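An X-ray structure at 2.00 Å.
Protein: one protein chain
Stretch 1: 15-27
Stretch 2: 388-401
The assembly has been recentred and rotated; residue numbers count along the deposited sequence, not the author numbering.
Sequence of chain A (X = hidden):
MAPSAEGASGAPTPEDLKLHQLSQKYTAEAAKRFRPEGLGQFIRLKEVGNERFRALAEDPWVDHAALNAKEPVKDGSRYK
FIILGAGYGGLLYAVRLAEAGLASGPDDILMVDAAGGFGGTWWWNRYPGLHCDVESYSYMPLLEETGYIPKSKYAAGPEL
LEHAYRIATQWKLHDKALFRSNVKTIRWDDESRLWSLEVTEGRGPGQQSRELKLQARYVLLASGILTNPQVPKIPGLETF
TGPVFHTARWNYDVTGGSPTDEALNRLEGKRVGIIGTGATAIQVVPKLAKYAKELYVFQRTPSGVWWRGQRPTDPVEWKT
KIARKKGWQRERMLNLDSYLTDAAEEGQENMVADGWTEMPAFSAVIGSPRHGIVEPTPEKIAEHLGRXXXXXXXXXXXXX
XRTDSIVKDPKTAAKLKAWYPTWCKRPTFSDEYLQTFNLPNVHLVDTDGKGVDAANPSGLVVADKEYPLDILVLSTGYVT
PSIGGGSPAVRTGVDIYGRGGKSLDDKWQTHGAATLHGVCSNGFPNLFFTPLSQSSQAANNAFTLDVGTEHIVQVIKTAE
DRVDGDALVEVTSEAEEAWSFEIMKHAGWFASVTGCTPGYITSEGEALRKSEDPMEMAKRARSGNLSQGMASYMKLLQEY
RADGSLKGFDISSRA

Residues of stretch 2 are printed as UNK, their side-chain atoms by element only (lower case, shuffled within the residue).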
# COMPACT_ATOMS: atom_id res chain seq x y z
N GLU A 15 -22.45 4.85 -32.83
CA GLU A 15 -22.06 5.82 -31.80
C GLU A 15 -21.20 5.23 -30.60
O GLU A 15 -20.05 5.64 -30.42
CB GLU A 15 -23.31 6.61 -31.35
CG GLU A 15 -24.34 5.88 -30.47
CD GLU A 15 -24.79 4.50 -30.99
OE1 GLU A 15 -24.47 3.45 -30.33
OE2 GLU A 15 -25.46 4.48 -32.06
N ASP A 16 -21.73 4.25 -29.84
CA ASP A 16 -21.03 3.56 -28.72
C ASP A 16 -19.62 3.13 -29.21
O ASP A 16 -18.58 3.51 -28.57
CB ASP A 16 -21.90 2.33 -28.27
CG ASP A 16 -21.15 1.29 -27.32
OD1 ASP A 16 -21.11 1.50 -26.06
OD2 ASP A 16 -20.71 0.20 -27.83
N LEU A 17 -19.58 2.44 -30.36
CA LEU A 17 -18.31 1.85 -30.87
C LEU A 17 -17.39 2.95 -31.44
O LEU A 17 -16.16 2.91 -31.26
CB LEU A 17 -18.52 0.66 -31.85
CG LEU A 17 -19.36 -0.55 -31.30
CD1 LEU A 17 -19.60 -1.62 -32.37
CD2 LEU A 17 -18.74 -1.17 -30.05
N LYS A 18 -17.99 3.96 -32.06
CA LYS A 18 -17.23 5.13 -32.48
C LYS A 18 -16.50 5.76 -31.29
O LYS A 18 -15.30 5.94 -31.35
CB LYS A 18 -18.15 6.18 -33.13
CG LYS A 18 -18.10 6.12 -34.64
CD LYS A 18 -16.79 6.72 -35.13
CE LYS A 18 -16.41 6.23 -36.52
NZ LYS A 18 -15.17 5.39 -36.49
N LEU A 19 -17.22 6.08 -30.22
CA LEU A 19 -16.63 6.72 -29.04
C LEU A 19 -15.31 5.97 -28.60
O LEU A 19 -14.42 6.61 -28.11
CB LEU A 19 -17.69 6.97 -27.91
CG LEU A 19 -17.44 7.84 -26.63
CD1 LEU A 19 -16.47 9.01 -26.81
CD2 LEU A 19 -18.75 8.36 -25.99
N HIS A 20 -15.12 4.68 -28.90
CA HIS A 20 -13.72 4.11 -28.75
C HIS A 20 -12.68 4.44 -29.89
O HIS A 20 -12.00 3.60 -30.40
CB HIS A 20 -13.81 2.64 -28.42
CG HIS A 20 -14.77 2.35 -27.31
ND1 HIS A 20 -16.08 1.96 -27.53
CD2 HIS A 20 -14.63 2.42 -25.96
CE1 HIS A 20 -16.69 1.77 -26.38
NE2 HIS A 20 -15.83 2.05 -25.41
N GLN A 21 -12.64 5.70 -30.31
CA GLN A 21 -11.39 6.41 -30.66
C GLN A 21 -10.83 7.10 -29.36
O GLN A 21 -9.74 7.64 -29.32
CB GLN A 21 -11.66 7.40 -31.82
CG GLN A 21 -12.78 8.46 -31.63
CD GLN A 21 -13.74 8.63 -32.84
OE1 GLN A 21 -13.36 9.16 -33.90
NE2 GLN A 21 -15.00 8.22 -32.68
N LEU A 22 -11.61 7.10 -28.29
CA LEU A 22 -11.12 7.31 -26.92
C LEU A 22 -9.85 6.48 -26.61
O LEU A 22 -8.78 7.01 -26.10
CB LEU A 22 -12.24 6.89 -25.96
CG LEU A 22 -12.07 7.06 -24.45
CD1 LEU A 22 -11.84 8.55 -24.13
CD2 LEU A 22 -13.29 6.54 -23.70
N SER A 23 -9.93 5.18 -26.92
CA SER A 23 -8.78 4.30 -26.70
C SER A 23 -7.59 4.67 -27.64
O SER A 23 -6.44 4.34 -27.33
CB SER A 23 -9.16 2.81 -26.68
OG SER A 23 -9.54 2.42 -27.96
N GLN A 24 -7.86 5.43 -28.71
CA GLN A 24 -6.76 6.11 -29.41
C GLN A 24 -6.14 7.27 -28.62
O GLN A 24 -4.91 7.42 -28.60
CB GLN A 24 -7.15 6.56 -30.81
CG GLN A 24 -7.00 5.43 -31.81
CD GLN A 24 -7.22 5.90 -33.23
OE1 GLN A 24 -6.36 5.69 -34.10
NE2 GLN A 24 -8.37 6.55 -33.48
N LYS A 25 -6.96 8.10 -27.99
CA LYS A 25 -6.43 9.16 -27.11
C LYS A 25 -5.66 8.54 -25.91
O LYS A 25 -4.62 9.05 -25.51
CB LYS A 25 -7.56 10.07 -26.64
CG LYS A 25 -7.17 11.12 -25.65
CD LYS A 25 -6.16 12.13 -26.16
CE LYS A 25 -6.50 13.48 -25.57
NZ LYS A 25 -5.37 14.44 -25.69
N TYR A 26 -6.19 7.43 -25.38
CA TYR A 26 -5.59 6.68 -24.26
C TYR A 26 -4.20 6.09 -24.63
O TYR A 26 -3.25 6.28 -23.88
CB TYR A 26 -6.52 5.52 -23.82
CG TYR A 26 -7.76 5.86 -22.93
CD1 TYR A 26 -8.13 7.16 -22.62
CD2 TYR A 26 -8.55 4.83 -22.43
CE1 TYR A 26 -9.26 7.42 -21.88
CE2 TYR A 26 -9.66 5.05 -21.65
CZ TYR A 26 -10.04 6.37 -21.37
OH TYR A 26 -11.16 6.61 -20.57
N THR A 27 -4.08 5.41 -25.79
CA THR A 27 -2.74 4.91 -26.18
C THR A 27 -1.74 6.09 -26.47
O THR A 27 -0.62 6.05 -25.98
CB THR A 27 -2.70 3.71 -27.18
OG1 THR A 27 -2.06 4.09 -28.38
CG2 THR A 27 -4.01 3.12 -27.49
N UNK A 388 -14.41 -4.65 -20.55
CA UNK A 388 -13.93 -3.78 -19.48
C UNK A 388 -13.85 -2.33 -19.93
O UNK A 388 -14.26 -1.45 -19.20
c UNK A 388 -11.16 -5.91 -18.00
c UNK A 388 -12.57 -4.21 -18.97
c UNK A 388 -13.29 -5.39 -16.87
c UNK A 388 -12.59 -5.53 -18.21
N UNK A 389 -13.32 -2.08 -21.12
CA UNK A 389 -13.31 -0.72 -21.69
C UNK A 389 -14.74 -0.09 -21.79
O UNK A 389 -14.95 1.11 -21.44
c UNK A 389 -8.35 -0.24 -22.40
c UNK A 389 -10.26 -1.62 -22.59
o UNK A 389 -6.99 -0.08 -22.17
c UNK A 389 -12.56 -0.70 -23.03
c UNK A 389 -10.49 0.69 -22.88
c UNK A 389 -8.89 -1.47 -22.36
c UNK A 389 -11.08 -0.54 -22.83
c UNK A 389 -9.14 0.85 -22.64
N UNK A 390 -15.70 -0.89 -22.23
CA UNK A 390 -17.10 -0.45 -22.29
C UNK A 390 -17.65 -0.25 -20.91
O UNK A 390 -18.34 0.71 -20.70
c UNK A 390 -18.02 -1.43 -23.00
c UNK A 390 -18.99 -3.45 -25.92
c UNK A 390 -17.84 -1.56 -24.52
c UNK A 390 -19.13 -2.10 -25.19
n UNK A 390 -18.88 -3.29 -27.40
N UNK A 391 -17.36 -1.14 -19.97
CA UNK A 391 -17.78 -0.91 -18.61
C UNK A 391 -17.28 0.40 -17.97
O UNK A 391 -18.01 1.11 -17.26
c UNK A 391 -17.34 -2.10 -17.76
c UNK A 391 -17.84 -2.18 -16.33
c UNK A 391 -19.38 -2.20 -16.28
c UNK A 391 -17.17 -3.44 -15.70
N UNK A 392 -16.03 0.74 -18.25
CA UNK A 392 -15.43 1.93 -17.68
C UNK A 392 -15.85 3.26 -18.29
O UNK A 392 -15.70 4.35 -17.64
c UNK A 392 -13.93 1.83 -17.80
c UNK A 392 -13.25 2.77 -16.86
o UNK A 392 -12.29 3.45 -17.30
o UNK A 392 -13.66 2.86 -15.69
N UNK A 393 -16.29 3.22 -19.53
CA UNK A 393 -16.53 4.41 -20.30
C UNK A 393 -17.41 5.45 -19.56
O UNK A 393 -17.03 6.62 -19.49
c UNK A 393 -16.57 6.11 -22.83
c UNK A 393 -18.35 4.64 -23.67
c UNK A 393 -17.11 4.04 -21.66
c UNK A 393 -17.68 5.21 -22.44
N UNK A 394 -18.53 5.03 -19.00
CA UNK A 394 -19.37 6.05 -18.39
C UNK A 394 -18.69 6.74 -17.18
O UNK A 394 -18.74 8.00 -17.07
c UNK A 394 -20.65 4.09 -18.83
c UNK A 394 -19.25 3.73 -19.12
c UNK A 394 -20.60 5.28 -17.94
N UNK A 395 -18.09 5.99 -16.27
CA UNK A 395 -17.48 6.68 -15.15
C UNK A 395 -16.32 7.56 -15.62
O UNK A 395 -16.15 8.72 -15.19
c UNK A 395 -16.94 5.72 -14.12
c UNK A 395 -15.84 7.66 -11.24
n UNK A 395 -14.69 7.15 -11.59
c UNK A 395 -14.86 6.37 -12.71
c UNK A 395 -16.17 6.40 -13.02
n UNK A 395 -16.75 7.23 -12.09
N UNK A 396 -15.50 7.04 -16.52
CA UNK A 396 -14.34 7.77 -16.99
C UNK A 396 -14.72 9.10 -17.64
O UNK A 396 -14.06 10.10 -17.42
c UNK A 396 -13.59 6.91 -17.97
N UNK A 397 -15.79 9.10 -18.44
CA UNK A 397 -16.25 10.33 -19.08
C UNK A 397 -16.79 11.29 -18.00
O UNK A 397 -16.56 12.47 -18.12
c UNK A 397 -17.31 10.08 -20.11
o UNK A 397 -17.13 10.56 -23.38
c UNK A 397 -16.82 9.29 -21.29
o UNK A 397 -15.00 10.33 -22.49
c UNK A 397 -16.28 10.14 -22.47
N UNK A 398 -17.49 10.79 -16.98
CA UNK A 398 -17.89 11.68 -15.87
C UNK A 398 -16.74 12.31 -15.14
O UNK A 398 -16.84 13.43 -14.73
c UNK A 398 -20.11 10.62 -15.60
n UNK A 398 -22.46 10.64 -15.10
c UNK A 398 -21.24 10.37 -14.65
o UNK A 398 -21.02 10.01 -13.50
c UNK A 398 -18.79 11.00 -14.87
N UNK A 399 -15.65 11.59 -14.95
CA UNK A 399 -14.52 12.19 -14.24
C UNK A 399 -13.96 13.38 -15.02
O UNK A 399 -13.67 14.40 -14.44
c UNK A 399 -13.93 9.98 -13.20
c UNK A 399 -12.23 11.82 -13.21
c UNK A 399 -13.41 11.18 -14.00
N UNK A 400 -13.79 13.22 -16.33
CA UNK A 400 -13.28 14.32 -17.18
C UNK A 400 -14.22 15.51 -17.25
O UNK A 400 -13.79 16.68 -17.28
n UNK A 400 -12.75 9.34 -20.98
c UNK A 400 -11.96 12.26 -20.24
n UNK A 400 -10.87 8.99 -19.70
n UNK A 400 -11.37 11.04 -20.02
c UNK A 400 -11.72 9.81 -20.25
c UNK A 400 -11.78 12.96 -18.86
c UNK A 400 -13.05 13.82 -18.59
N UNK A 401 -15.50 15.20 -17.27
CA UNK A 401 -16.52 16.25 -17.31
C UNK A 401 -16.56 17.04 -16.01
O UNK A 401 -16.77 18.27 -16.02
c UNK A 401 -17.86 15.59 -17.52
O HOH W 1 -12.26 4.39 -19.83

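Position 388 carries four carbons, forked at the second, out of reach of stretch 1: L388. Position 389 has one carbon, then a six-carbon ring bearing an oxygen, which makes it Y389. Its CE2 lies 4.0 Å from CD2 of Y26, ring edge to ring edge, with S23 beside it.

At 390, four carbons in a row end in a nitrogen: K390. CA to CB points sideways, yet the end of the chain comes nearer. NZ makes a long salt bridge with OD2 of D16 (4.0 Å) and lies 3.4 Å from CD2 of L17, while CG sits 4.0 Å from CE1 of H20. D16 is poorly ordered, so this end of the contact is loosely fixed.

Position 391, four carbons forked at the second and out of reach, is L391. Position 392 has two carbons, the second carrying two oxygens: D392. It meets stretch 1 through water 1, which donates to OD2 (2.7 Å) and hydrogen-bonds OH of Y26 (2.6 Å).

Position 393 again has four carbons forked at the second, but here they point toward stretch 1, among L19, H20 and L22. This is L393; its CD1 packs 3.4 Å from CD2 of L22, and it has the largest covered area of any residue here.

At 394, three carbons close onto the backbone nitrogen: P394, which has no N-H to give the preceding turn, where the helix kinks. Position 395, one carbon and a five-membered ring with two nitrogens, is H395, out of reach. A single carbon at 396 gives A396; its CB lies 3.6 Å from OH of Y26.

Position 397 has three carbons, the third carrying two oxygens: E397. OE2 lies 3.8 Å from CD2 of L19. Position 398, three carbons ending in one oxygen and one nitrogen, is Q398; 399, one carbon carrying two more, is V399. Neither reaches stretch 1.

Position 400 runs three carbons, a nitrogen, then a carbon with two more nitrogens: R400. NH2 donates to OH of Y26 at 2.6 Å; NH1 adds a weak bond to the same OH at 3.2 Å and a salt bridge to OE1 of E397 at 2.9 Å. Position 401, one carbon and no contact, is A401.

The contact joins nearly perpendicular helices. L393 fills the apolar middle with L19 and L22, and Y26 serves as the polar anchor, its hydroxyl gathering R400 and the water to D392. The price is NE2 of H20, buried without a partner.

Stretch 2 (388-401) LYKLDLPHAEQVRA
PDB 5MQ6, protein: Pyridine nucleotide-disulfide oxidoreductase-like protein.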